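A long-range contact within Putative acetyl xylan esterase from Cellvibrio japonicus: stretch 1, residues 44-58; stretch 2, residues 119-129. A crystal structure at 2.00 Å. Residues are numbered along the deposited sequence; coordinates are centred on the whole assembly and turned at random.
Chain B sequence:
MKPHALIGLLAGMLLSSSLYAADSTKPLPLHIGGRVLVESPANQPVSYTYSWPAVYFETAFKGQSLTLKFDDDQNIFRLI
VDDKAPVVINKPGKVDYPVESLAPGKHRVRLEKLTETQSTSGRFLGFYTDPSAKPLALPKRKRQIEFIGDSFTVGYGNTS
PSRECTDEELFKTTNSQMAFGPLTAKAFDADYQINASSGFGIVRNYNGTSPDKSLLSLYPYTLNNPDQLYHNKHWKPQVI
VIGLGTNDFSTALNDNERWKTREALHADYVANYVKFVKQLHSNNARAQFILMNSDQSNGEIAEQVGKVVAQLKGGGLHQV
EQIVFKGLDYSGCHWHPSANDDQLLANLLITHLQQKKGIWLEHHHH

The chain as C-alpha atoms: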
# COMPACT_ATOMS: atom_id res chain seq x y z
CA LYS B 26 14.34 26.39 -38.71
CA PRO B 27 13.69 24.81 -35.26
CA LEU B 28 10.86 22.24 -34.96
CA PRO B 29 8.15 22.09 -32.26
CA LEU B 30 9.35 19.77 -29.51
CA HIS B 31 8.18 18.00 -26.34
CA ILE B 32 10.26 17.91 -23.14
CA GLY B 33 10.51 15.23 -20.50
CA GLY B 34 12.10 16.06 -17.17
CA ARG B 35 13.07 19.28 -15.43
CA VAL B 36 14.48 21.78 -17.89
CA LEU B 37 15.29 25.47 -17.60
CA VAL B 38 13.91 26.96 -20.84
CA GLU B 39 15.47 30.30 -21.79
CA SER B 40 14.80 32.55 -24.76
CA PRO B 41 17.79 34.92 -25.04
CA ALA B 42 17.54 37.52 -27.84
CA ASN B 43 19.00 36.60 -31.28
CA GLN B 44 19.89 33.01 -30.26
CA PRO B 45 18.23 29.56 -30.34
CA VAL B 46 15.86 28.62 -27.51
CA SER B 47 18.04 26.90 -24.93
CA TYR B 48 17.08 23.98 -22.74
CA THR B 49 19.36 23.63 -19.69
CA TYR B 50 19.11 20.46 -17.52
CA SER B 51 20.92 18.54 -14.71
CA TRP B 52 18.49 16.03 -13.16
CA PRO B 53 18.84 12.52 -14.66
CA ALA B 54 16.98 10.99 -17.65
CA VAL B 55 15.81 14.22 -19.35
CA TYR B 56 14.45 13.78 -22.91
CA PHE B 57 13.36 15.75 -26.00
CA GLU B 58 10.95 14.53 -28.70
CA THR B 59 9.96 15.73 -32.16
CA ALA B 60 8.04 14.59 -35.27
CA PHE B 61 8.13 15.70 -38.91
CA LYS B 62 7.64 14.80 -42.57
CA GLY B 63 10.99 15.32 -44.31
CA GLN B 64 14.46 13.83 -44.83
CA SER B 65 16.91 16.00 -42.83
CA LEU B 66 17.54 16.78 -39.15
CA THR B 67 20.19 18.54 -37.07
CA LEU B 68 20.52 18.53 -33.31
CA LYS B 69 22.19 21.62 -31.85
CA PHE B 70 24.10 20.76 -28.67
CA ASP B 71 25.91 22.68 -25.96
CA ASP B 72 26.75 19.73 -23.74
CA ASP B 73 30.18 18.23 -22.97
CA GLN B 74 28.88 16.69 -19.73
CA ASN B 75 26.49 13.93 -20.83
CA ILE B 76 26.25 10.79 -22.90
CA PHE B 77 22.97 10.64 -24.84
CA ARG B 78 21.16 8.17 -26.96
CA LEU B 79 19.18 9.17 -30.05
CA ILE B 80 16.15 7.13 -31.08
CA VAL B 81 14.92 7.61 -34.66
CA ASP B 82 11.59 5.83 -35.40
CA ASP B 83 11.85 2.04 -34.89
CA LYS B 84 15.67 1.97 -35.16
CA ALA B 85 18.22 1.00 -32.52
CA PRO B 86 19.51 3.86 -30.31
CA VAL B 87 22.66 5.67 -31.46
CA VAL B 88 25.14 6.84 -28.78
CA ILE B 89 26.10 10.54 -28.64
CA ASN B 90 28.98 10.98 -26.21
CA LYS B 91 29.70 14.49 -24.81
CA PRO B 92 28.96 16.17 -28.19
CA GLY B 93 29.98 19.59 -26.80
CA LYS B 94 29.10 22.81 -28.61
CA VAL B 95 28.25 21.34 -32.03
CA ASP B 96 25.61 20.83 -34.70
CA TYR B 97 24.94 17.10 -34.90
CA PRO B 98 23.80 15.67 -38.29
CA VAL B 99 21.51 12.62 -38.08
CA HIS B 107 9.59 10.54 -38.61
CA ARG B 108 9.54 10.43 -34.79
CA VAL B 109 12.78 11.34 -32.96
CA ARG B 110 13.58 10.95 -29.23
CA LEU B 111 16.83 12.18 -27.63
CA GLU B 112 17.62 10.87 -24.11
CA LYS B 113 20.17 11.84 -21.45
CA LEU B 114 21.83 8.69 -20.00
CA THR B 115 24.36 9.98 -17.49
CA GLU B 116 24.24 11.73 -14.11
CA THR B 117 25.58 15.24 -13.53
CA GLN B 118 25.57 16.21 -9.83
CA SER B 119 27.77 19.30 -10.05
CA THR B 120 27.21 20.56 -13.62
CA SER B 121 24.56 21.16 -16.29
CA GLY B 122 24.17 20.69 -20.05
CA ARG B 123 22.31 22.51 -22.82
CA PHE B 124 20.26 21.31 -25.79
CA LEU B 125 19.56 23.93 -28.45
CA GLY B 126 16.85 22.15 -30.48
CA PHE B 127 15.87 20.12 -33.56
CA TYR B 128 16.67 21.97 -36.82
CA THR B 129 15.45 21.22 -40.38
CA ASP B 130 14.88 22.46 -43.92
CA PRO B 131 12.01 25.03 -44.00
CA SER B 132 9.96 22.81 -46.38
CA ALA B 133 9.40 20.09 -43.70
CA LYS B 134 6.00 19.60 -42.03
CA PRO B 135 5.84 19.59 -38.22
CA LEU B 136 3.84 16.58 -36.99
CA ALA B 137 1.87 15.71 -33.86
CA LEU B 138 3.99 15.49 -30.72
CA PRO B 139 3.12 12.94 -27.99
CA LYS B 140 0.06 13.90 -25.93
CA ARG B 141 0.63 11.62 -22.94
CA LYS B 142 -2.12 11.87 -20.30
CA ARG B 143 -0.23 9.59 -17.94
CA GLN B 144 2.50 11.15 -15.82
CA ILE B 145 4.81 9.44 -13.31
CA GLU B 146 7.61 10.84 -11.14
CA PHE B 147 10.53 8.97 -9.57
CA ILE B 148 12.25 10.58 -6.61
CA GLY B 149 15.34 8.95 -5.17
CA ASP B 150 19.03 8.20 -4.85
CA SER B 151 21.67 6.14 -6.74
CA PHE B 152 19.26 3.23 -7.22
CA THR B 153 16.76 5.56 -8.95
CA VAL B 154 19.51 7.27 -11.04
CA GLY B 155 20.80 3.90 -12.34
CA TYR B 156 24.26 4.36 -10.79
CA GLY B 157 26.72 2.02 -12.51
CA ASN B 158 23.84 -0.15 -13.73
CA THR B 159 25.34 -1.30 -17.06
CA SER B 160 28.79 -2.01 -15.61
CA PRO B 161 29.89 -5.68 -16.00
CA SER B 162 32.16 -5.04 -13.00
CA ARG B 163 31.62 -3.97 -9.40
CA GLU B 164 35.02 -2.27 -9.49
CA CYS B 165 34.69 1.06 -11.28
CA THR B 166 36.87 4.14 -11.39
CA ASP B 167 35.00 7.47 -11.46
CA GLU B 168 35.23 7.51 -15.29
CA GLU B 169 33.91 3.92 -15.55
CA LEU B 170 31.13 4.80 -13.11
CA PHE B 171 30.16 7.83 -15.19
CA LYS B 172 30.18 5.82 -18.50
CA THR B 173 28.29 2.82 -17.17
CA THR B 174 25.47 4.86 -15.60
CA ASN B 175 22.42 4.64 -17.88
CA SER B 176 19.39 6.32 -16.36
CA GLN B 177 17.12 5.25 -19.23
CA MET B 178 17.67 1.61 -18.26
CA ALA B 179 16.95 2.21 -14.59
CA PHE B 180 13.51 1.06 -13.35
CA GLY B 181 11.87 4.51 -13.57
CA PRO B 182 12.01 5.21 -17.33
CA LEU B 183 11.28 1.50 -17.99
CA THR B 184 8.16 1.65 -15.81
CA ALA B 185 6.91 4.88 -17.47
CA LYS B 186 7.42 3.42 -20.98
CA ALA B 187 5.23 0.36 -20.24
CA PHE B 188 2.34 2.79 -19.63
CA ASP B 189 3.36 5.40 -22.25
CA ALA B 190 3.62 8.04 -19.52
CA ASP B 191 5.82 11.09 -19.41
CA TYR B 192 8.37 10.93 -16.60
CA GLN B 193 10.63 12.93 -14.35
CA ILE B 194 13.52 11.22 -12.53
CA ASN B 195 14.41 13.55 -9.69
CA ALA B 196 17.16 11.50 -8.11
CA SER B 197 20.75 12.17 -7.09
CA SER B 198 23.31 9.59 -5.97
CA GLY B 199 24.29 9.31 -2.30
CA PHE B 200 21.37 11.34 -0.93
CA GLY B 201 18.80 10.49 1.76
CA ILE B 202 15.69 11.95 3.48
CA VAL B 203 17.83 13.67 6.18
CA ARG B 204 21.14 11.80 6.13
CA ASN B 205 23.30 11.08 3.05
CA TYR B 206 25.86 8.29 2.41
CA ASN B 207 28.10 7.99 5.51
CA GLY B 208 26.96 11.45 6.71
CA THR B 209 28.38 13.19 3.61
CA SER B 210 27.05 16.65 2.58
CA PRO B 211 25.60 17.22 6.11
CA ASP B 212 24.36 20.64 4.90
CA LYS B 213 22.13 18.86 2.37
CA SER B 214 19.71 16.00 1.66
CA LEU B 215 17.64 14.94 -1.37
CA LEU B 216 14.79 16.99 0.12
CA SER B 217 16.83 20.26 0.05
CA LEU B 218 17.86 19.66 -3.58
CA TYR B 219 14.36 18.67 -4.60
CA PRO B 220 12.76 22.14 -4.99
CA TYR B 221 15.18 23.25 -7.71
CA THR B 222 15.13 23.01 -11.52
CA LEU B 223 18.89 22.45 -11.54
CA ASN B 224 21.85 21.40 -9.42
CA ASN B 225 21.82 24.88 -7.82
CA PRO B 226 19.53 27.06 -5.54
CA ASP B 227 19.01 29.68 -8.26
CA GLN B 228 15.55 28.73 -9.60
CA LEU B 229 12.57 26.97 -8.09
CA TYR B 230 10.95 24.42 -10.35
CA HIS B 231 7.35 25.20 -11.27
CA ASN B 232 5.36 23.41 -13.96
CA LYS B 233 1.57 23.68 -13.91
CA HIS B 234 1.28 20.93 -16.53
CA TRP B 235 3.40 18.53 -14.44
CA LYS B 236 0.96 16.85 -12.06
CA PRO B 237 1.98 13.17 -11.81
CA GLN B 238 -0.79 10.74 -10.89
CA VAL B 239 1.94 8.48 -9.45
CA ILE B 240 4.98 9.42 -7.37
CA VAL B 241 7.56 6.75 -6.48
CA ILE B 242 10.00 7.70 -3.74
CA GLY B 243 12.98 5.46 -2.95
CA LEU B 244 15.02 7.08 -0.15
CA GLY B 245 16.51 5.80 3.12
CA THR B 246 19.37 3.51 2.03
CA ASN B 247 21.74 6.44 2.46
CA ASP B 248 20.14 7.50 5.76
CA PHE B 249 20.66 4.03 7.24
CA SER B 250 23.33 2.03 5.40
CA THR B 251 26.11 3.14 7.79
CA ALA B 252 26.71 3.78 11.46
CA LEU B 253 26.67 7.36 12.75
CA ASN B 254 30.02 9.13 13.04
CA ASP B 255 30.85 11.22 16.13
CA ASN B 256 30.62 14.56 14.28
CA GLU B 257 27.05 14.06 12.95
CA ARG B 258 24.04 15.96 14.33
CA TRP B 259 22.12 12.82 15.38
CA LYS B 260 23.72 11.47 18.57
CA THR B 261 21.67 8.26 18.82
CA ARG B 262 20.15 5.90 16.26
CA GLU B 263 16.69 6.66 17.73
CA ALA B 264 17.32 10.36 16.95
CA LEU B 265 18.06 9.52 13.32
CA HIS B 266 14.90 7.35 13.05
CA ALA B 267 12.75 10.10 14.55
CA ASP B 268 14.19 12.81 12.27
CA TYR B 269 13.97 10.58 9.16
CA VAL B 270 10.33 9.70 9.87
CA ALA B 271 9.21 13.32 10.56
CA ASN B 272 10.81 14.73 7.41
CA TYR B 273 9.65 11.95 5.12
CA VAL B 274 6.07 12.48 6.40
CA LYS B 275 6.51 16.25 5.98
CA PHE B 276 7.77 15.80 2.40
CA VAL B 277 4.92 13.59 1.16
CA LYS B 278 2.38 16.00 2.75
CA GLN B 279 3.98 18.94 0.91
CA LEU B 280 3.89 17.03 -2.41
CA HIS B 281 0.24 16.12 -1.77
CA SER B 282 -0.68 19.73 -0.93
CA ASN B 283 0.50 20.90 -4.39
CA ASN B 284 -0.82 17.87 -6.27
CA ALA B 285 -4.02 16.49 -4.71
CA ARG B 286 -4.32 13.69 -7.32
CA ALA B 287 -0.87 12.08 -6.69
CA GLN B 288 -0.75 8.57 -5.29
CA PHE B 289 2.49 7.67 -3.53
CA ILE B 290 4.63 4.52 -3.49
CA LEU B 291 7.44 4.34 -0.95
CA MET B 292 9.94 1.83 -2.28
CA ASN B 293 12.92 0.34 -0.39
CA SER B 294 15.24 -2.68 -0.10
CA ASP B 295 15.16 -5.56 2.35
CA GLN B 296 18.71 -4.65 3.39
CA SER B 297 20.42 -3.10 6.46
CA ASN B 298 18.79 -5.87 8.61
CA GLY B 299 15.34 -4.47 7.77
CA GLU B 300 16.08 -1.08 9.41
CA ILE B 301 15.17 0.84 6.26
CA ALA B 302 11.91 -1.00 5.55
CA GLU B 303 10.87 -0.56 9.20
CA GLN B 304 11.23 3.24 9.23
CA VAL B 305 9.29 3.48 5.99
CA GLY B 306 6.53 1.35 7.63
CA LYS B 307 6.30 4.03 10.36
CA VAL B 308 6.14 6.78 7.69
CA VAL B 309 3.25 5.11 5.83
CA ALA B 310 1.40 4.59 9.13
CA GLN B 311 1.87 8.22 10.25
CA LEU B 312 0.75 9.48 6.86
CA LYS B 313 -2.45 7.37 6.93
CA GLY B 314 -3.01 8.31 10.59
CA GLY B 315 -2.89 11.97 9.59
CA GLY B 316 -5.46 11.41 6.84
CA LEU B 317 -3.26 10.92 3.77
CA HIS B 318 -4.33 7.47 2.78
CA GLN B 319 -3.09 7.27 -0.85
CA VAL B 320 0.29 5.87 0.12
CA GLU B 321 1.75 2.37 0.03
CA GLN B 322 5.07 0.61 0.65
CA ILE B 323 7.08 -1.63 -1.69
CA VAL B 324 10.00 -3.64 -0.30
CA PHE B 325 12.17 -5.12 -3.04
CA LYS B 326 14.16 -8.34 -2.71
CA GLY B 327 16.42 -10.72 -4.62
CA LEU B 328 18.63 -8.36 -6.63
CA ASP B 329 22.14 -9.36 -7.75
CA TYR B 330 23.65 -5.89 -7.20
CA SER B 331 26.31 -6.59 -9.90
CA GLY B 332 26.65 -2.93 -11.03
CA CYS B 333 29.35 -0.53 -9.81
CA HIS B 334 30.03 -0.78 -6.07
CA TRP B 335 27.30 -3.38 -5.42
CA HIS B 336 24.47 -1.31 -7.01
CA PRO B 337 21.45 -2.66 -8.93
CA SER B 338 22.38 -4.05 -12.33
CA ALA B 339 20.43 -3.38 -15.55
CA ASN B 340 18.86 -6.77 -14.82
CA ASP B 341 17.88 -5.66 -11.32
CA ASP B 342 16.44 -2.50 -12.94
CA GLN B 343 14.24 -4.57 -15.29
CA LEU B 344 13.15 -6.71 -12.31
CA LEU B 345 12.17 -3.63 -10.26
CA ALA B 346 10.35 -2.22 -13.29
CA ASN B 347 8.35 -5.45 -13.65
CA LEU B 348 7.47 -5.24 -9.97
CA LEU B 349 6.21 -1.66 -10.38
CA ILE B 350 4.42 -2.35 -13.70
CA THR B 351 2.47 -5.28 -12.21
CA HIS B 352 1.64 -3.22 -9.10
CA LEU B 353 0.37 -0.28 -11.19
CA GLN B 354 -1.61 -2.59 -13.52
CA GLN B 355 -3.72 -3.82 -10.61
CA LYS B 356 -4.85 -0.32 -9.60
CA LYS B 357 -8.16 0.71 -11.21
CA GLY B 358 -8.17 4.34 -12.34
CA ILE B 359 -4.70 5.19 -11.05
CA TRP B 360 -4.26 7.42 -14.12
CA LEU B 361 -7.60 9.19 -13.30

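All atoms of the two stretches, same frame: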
# COMPACT_ATOMS: atom_id res chain seq x y z
N GLN B 44 19.26 34.33 -30.46
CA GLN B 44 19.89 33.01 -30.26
C GLN B 44 18.81 31.93 -30.23
O GLN B 44 17.64 32.24 -29.94
CB GLN B 44 20.63 32.95 -28.93
CG GLN B 44 21.81 33.90 -28.79
CD GLN B 44 22.44 33.84 -27.41
OE1 GLN B 44 22.15 32.94 -26.62
NE2 GLN B 44 23.32 34.80 -27.13
N PRO B 45 19.18 30.66 -30.52
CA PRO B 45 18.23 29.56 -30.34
C PRO B 45 17.67 29.48 -28.92
O PRO B 45 18.34 29.89 -27.96
CB PRO B 45 19.08 28.31 -30.63
CG PRO B 45 20.51 28.77 -30.56
CD PRO B 45 20.47 30.18 -31.05
N VAL B 46 16.43 28.98 -28.81
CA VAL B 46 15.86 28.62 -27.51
C VAL B 46 16.82 27.61 -26.89
O VAL B 46 17.32 26.71 -27.59
CB VAL B 46 14.43 28.03 -27.64
CG1 VAL B 46 13.89 27.56 -26.28
CG2 VAL B 46 13.50 29.04 -28.24
N SER B 47 17.11 27.78 -25.61
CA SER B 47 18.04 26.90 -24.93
C SER B 47 17.37 26.16 -23.78
O SER B 47 16.65 26.74 -22.96
CB SER B 47 19.28 27.66 -24.45
OG SER B 47 18.99 28.47 -23.34
N TYR B 48 17.60 24.85 -23.77
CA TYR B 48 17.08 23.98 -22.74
C TYR B 48 18.27 23.53 -21.90
O TYR B 48 19.15 22.82 -22.39
CB TYR B 48 16.37 22.78 -23.39
CG TYR B 48 15.39 23.19 -24.48
CD1 TYR B 48 14.08 23.57 -24.18
CD2 TYR B 48 15.79 23.21 -25.82
CE1 TYR B 48 13.18 23.95 -25.19
CE2 TYR B 48 14.90 23.60 -26.83
CZ TYR B 48 13.60 23.96 -26.51
OH TYR B 48 12.73 24.35 -27.52
N THR B 49 18.32 24.00 -20.66
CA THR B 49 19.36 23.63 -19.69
C THR B 49 18.81 22.62 -18.67
O THR B 49 17.70 22.80 -18.16
CB THR B 49 19.97 24.90 -18.99
OG1 THR B 49 20.41 25.82 -19.99
CG2 THR B 49 21.15 24.56 -18.09
N TYR B 50 19.57 21.56 -18.39
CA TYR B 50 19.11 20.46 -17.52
C TYR B 50 20.25 19.90 -16.65
O TYR B 50 21.42 20.04 -16.99
CB TYR B 50 18.50 19.33 -18.37
CG TYR B 50 19.30 19.10 -19.61
CD1 TYR B 50 19.02 19.81 -20.79
CD2 TYR B 50 20.40 18.23 -19.60
CE1 TYR B 50 19.79 19.62 -21.94
CE2 TYR B 50 21.17 18.03 -20.73
CZ TYR B 50 20.87 18.73 -21.89
OH TYR B 50 21.63 18.54 -23.01
N SER B 51 19.91 19.24 -15.54
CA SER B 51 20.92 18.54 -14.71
C SER B 51 20.40 17.28 -14.02
O SER B 51 21.19 16.35 -13.75
CB SER B 51 21.54 19.49 -13.68
OG SER B 51 20.53 20.05 -12.88
N TRP B 52 19.10 17.23 -13.74
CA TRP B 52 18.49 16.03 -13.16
C TRP B 52 18.59 14.88 -14.18
O TRP B 52 18.67 15.12 -15.39
CB TRP B 52 17.03 16.28 -12.76
CG TRP B 52 16.85 17.17 -11.55
CD1 TRP B 52 16.51 18.48 -11.56
CD2 TRP B 52 16.97 16.80 -10.15
NE1 TRP B 52 16.43 18.97 -10.27
CE2 TRP B 52 16.71 17.96 -9.39
CE3 TRP B 52 17.30 15.61 -9.48
CZ2 TRP B 52 16.74 17.97 -7.98
CZ3 TRP B 52 17.33 15.62 -8.07
CH2 TRP B 52 17.05 16.79 -7.34
N PRO B 53 18.62 13.62 -13.70
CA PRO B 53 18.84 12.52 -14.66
C PRO B 53 17.69 12.32 -15.67
O PRO B 53 16.58 12.80 -15.45
CB PRO B 53 18.98 11.27 -13.77
CG PRO B 53 18.88 11.71 -12.35
CD PRO B 53 18.48 13.16 -12.31
N ALA B 54 17.99 11.61 -16.77
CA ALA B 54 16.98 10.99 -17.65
C ALA B 54 16.06 11.95 -18.43
O ALA B 54 14.99 11.54 -18.92
CB ALA B 54 16.15 9.94 -16.87
N VAL B 55 16.48 13.21 -18.55
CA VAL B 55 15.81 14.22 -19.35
C VAL B 55 15.70 13.74 -20.81
O VAL B 55 16.57 13.00 -21.29
CB VAL B 55 16.56 15.60 -19.23
CG1 VAL B 55 16.19 16.54 -20.33
CG2 VAL B 55 16.28 16.23 -17.87
N TYR B 56 14.62 14.12 -21.49
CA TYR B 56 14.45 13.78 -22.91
C TYR B 56 13.72 14.85 -23.72
O TYR B 56 12.95 15.66 -23.18
CB TYR B 56 13.77 12.41 -23.09
CG TYR B 56 12.40 12.27 -22.47
CD1 TYR B 56 11.24 12.55 -23.20
CD2 TYR B 56 12.25 11.83 -21.14
CE1 TYR B 56 9.98 12.42 -22.63
CE2 TYR B 56 10.99 11.69 -20.56
CZ TYR B 56 9.86 11.98 -21.31
OH TYR B 56 8.61 11.83 -20.75
N PHE B 57 13.98 14.84 -25.03
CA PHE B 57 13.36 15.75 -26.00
C PHE B 57 12.83 14.95 -27.19
O PHE B 57 13.53 14.06 -27.71
CB PHE B 57 14.38 16.79 -26.49
CG PHE B 57 15.05 17.56 -25.38
CD1 PHE B 57 14.51 18.78 -24.94
CD2 PHE B 57 16.21 17.09 -24.79
CE1 PHE B 57 15.13 19.49 -23.93
CE2 PHE B 57 16.83 17.80 -23.77
CZ PHE B 57 16.29 19.00 -23.33
N GLU B 58 11.60 15.24 -27.60
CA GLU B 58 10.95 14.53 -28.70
C GLU B 58 10.48 15.48 -29.78
O GLU B 58 10.09 16.62 -29.49
CB GLU B 58 9.78 13.68 -28.22
CG GLU B 58 10.20 12.44 -27.44
CD GLU B 58 9.04 11.76 -26.75
OE1 GLU B 58 8.76 10.61 -27.11
OE2 GLU B 58 8.40 12.38 -25.87
N SER B 119 27.12 18.02 -10.30
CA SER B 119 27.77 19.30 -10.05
C SER B 119 27.87 20.17 -11.29
O SER B 119 28.52 21.22 -11.25
CB SER B 119 29.15 19.07 -9.43
OG SER B 119 29.90 18.15 -10.20
N THR B 120 27.22 19.76 -12.37
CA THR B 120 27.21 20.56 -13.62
C THR B 120 25.87 20.49 -14.35
O THR B 120 24.96 19.76 -13.94
CB THR B 120 28.31 20.09 -14.61
OG1 THR B 120 28.00 18.76 -15.04
CG2 THR B 120 29.71 20.12 -13.98
N SER B 121 25.75 21.25 -15.44
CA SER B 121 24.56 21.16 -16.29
C SER B 121 24.94 21.06 -17.76
O SER B 121 26.11 21.21 -18.11
CB SER B 121 23.63 22.35 -16.03
OG SER B 121 24.25 23.57 -16.35
N GLY B 122 23.96 20.77 -18.60
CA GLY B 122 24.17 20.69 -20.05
C GLY B 122 23.07 21.44 -20.78
O GLY B 122 22.00 21.68 -20.22
N ARG B 123 23.33 21.83 -22.03
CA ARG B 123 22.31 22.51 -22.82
C ARG B 123 22.02 21.80 -24.15
O ARG B 123 22.93 21.34 -24.85
CB ARG B 123 22.70 23.97 -23.07
CG ARG B 123 23.31 24.69 -21.86
CD ARG B 123 23.16 26.20 -21.94
NE ARG B 123 24.05 26.81 -22.93
CZ ARG B 123 23.71 27.06 -24.19
NH1 ARG B 123 22.50 26.73 -24.62
NH2 ARG B 123 24.57 27.64 -25.04
N PHE B 124 20.73 21.71 -24.47
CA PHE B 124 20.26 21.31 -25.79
C PHE B 124 19.64 22.53 -26.45
O PHE B 124 18.84 23.24 -25.83
CB PHE B 124 19.24 20.17 -25.67
CG PHE B 124 18.68 19.69 -26.98
CD1 PHE B 124 19.52 19.21 -27.99
CD2 PHE B 124 17.30 19.67 -27.19
CE1 PHE B 124 18.99 18.76 -29.19
CE2 PHE B 124 16.77 19.20 -28.39
CZ PHE B 124 17.61 18.74 -29.39
N LEU B 125 20.00 22.76 -27.71
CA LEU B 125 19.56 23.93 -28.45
C LEU B 125 18.52 23.66 -29.55
O LEU B 125 18.23 24.54 -30.36
CB LEU B 125 20.77 24.68 -29.04
CG LEU B 125 21.80 25.29 -28.09
CD1 LEU B 125 22.82 26.12 -28.85
CD2 LEU B 125 21.10 26.15 -27.09
N GLY B 126 17.98 22.44 -29.60
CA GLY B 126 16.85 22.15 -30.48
C GLY B 126 17.06 21.25 -31.69
O GLY B 126 18.19 20.87 -32.02
N PHE B 127 15.93 20.92 -32.33
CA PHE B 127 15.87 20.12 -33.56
C PHE B 127 15.67 21.02 -34.78
O PHE B 127 14.60 21.62 -34.93
CB PHE B 127 14.69 19.13 -33.49
CG PHE B 127 14.78 18.12 -32.37
CD1 PHE B 127 15.59 17.00 -32.50
CD2 PHE B 127 14.01 18.28 -31.22
CE1 PHE B 127 15.66 16.05 -31.47
CE2 PHE B 127 14.08 17.34 -30.19
CZ PHE B 127 14.91 16.22 -30.32
N TYR B 128 16.67 21.07 -35.66
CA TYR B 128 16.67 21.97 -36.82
C TYR B 128 16.51 21.22 -38.16
O TYR B 128 17.02 20.10 -38.31
CB TYR B 128 17.93 22.85 -36.82
CG TYR B 128 17.84 23.99 -35.83
CD1 TYR B 128 17.75 25.31 -36.27
CD2 TYR B 128 17.80 23.75 -34.45
CE1 TYR B 128 17.65 26.36 -35.36
CE2 TYR B 128 17.70 24.80 -33.53
CZ TYR B 128 17.63 26.10 -34.00
OH TYR B 128 17.52 27.15 -33.10
N THR B 129 15.80 21.86 -39.10
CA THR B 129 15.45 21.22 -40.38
C THR B 129 15.54 22.19 -41.56
O THR B 129 15.96 23.34 -41.43
CB THR B 129 14.00 20.65 -40.36
OG1 THR B 129 13.60 20.37 -38.99
CG2 THR B 129 13.92 19.35 -41.19

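Pairing of distant β-strands usually rests on two devices: a backbone ladder that fixes the register, and a few large side chains that close over one face of it. The contact between residues 44-58 and 119-129 of this putative acetyl xylan esterase illustrates both, with any two touching residues at least 67 positions apart in the sequence. Together the stretches bury 751 Å² against each other.

The ladder is short and regular. Strand 47-50 runs antiparallel to strand 122-128, their directions 155° apart. Tyr48 and Phe124 form a hydrogen-bonded pair, Tyr48 N donating to Phe124 O at 2.9 Å and Phe124 N to Tyr48 O at 2.8 Å. Two residues on, Tyr50 N reaches Gly122 O at 3.0 Å and Gly122 N returns to Tyr50 O at 3.1 Å. Between these rungs lies the non-hydrogen-bonded pair of Thr49 and Arg123, where the backbones draw closer and α-hydrogens supplement the ladder: Arg123 CA lies 3.2 Å from Tyr48 O, and Thr49 CA 3.3 Å from Gly122 O.

Phe124 gives up more surface to the partner stretch than any other residue, 93 Å². Its side chain, with chi1 in the t well, lies on the same face of the sheet as those of Tyr48 and Tyr50. Tyr48 CD2 comes within 4.1 Å of Phe124 CD2, while Tyr50 CE1 packs 3.8 Å from Phe124 CB. Phe57, on a second strand of the first stretch, points toward this cluster. Its ring and that of Phe124 meet obliquely, with centroids 4.7 Å apart and planes at 42°, and Phe124 CD2 lies over the Phe57 face, 3.6 Å from Phe57 CG. Phe124 CB also directs a CH-pi contact at that face. A flat, apolar side chain thus serves several neighbours at once in a buried site. Phe127 extends the apolar packing, its CE2 atom 3.8 Å from Phe57 CB.

Tyr50, covered by 62 Å², shows how an aromatic residue can exploit a glycine. With chi1 at 41°, its ring reaches back over the opposing strand, so that Gly122 O lies over one face and Phe124 N at the edge. Gly122 leaves room for this: an ideal CB there would sit only 3.3 Å from Tyr50 CE2. The buried tyrosine hydroxyl is satisfied by a hydrogen bond elsewhere in the structure.

Leu125 covers nearly as much, 58 Å². Although its CA-to-CB bond points sideways, the end of the side chain comes nearer the first stretch, placing CD1 3.9 Å from Pro45 CG. On the sheet face opposite the aromatic cluster, Thr49 OG1 lies 3.4 Å from Arg123 CD, a contact with the aliphatic part of the arginine. Immediately after Leu125, Gly126 adopts positive phi (110°), with backbone angles that would jam a CB against the preceding carbonyl oxygen, so glycine suits this position on local grounds.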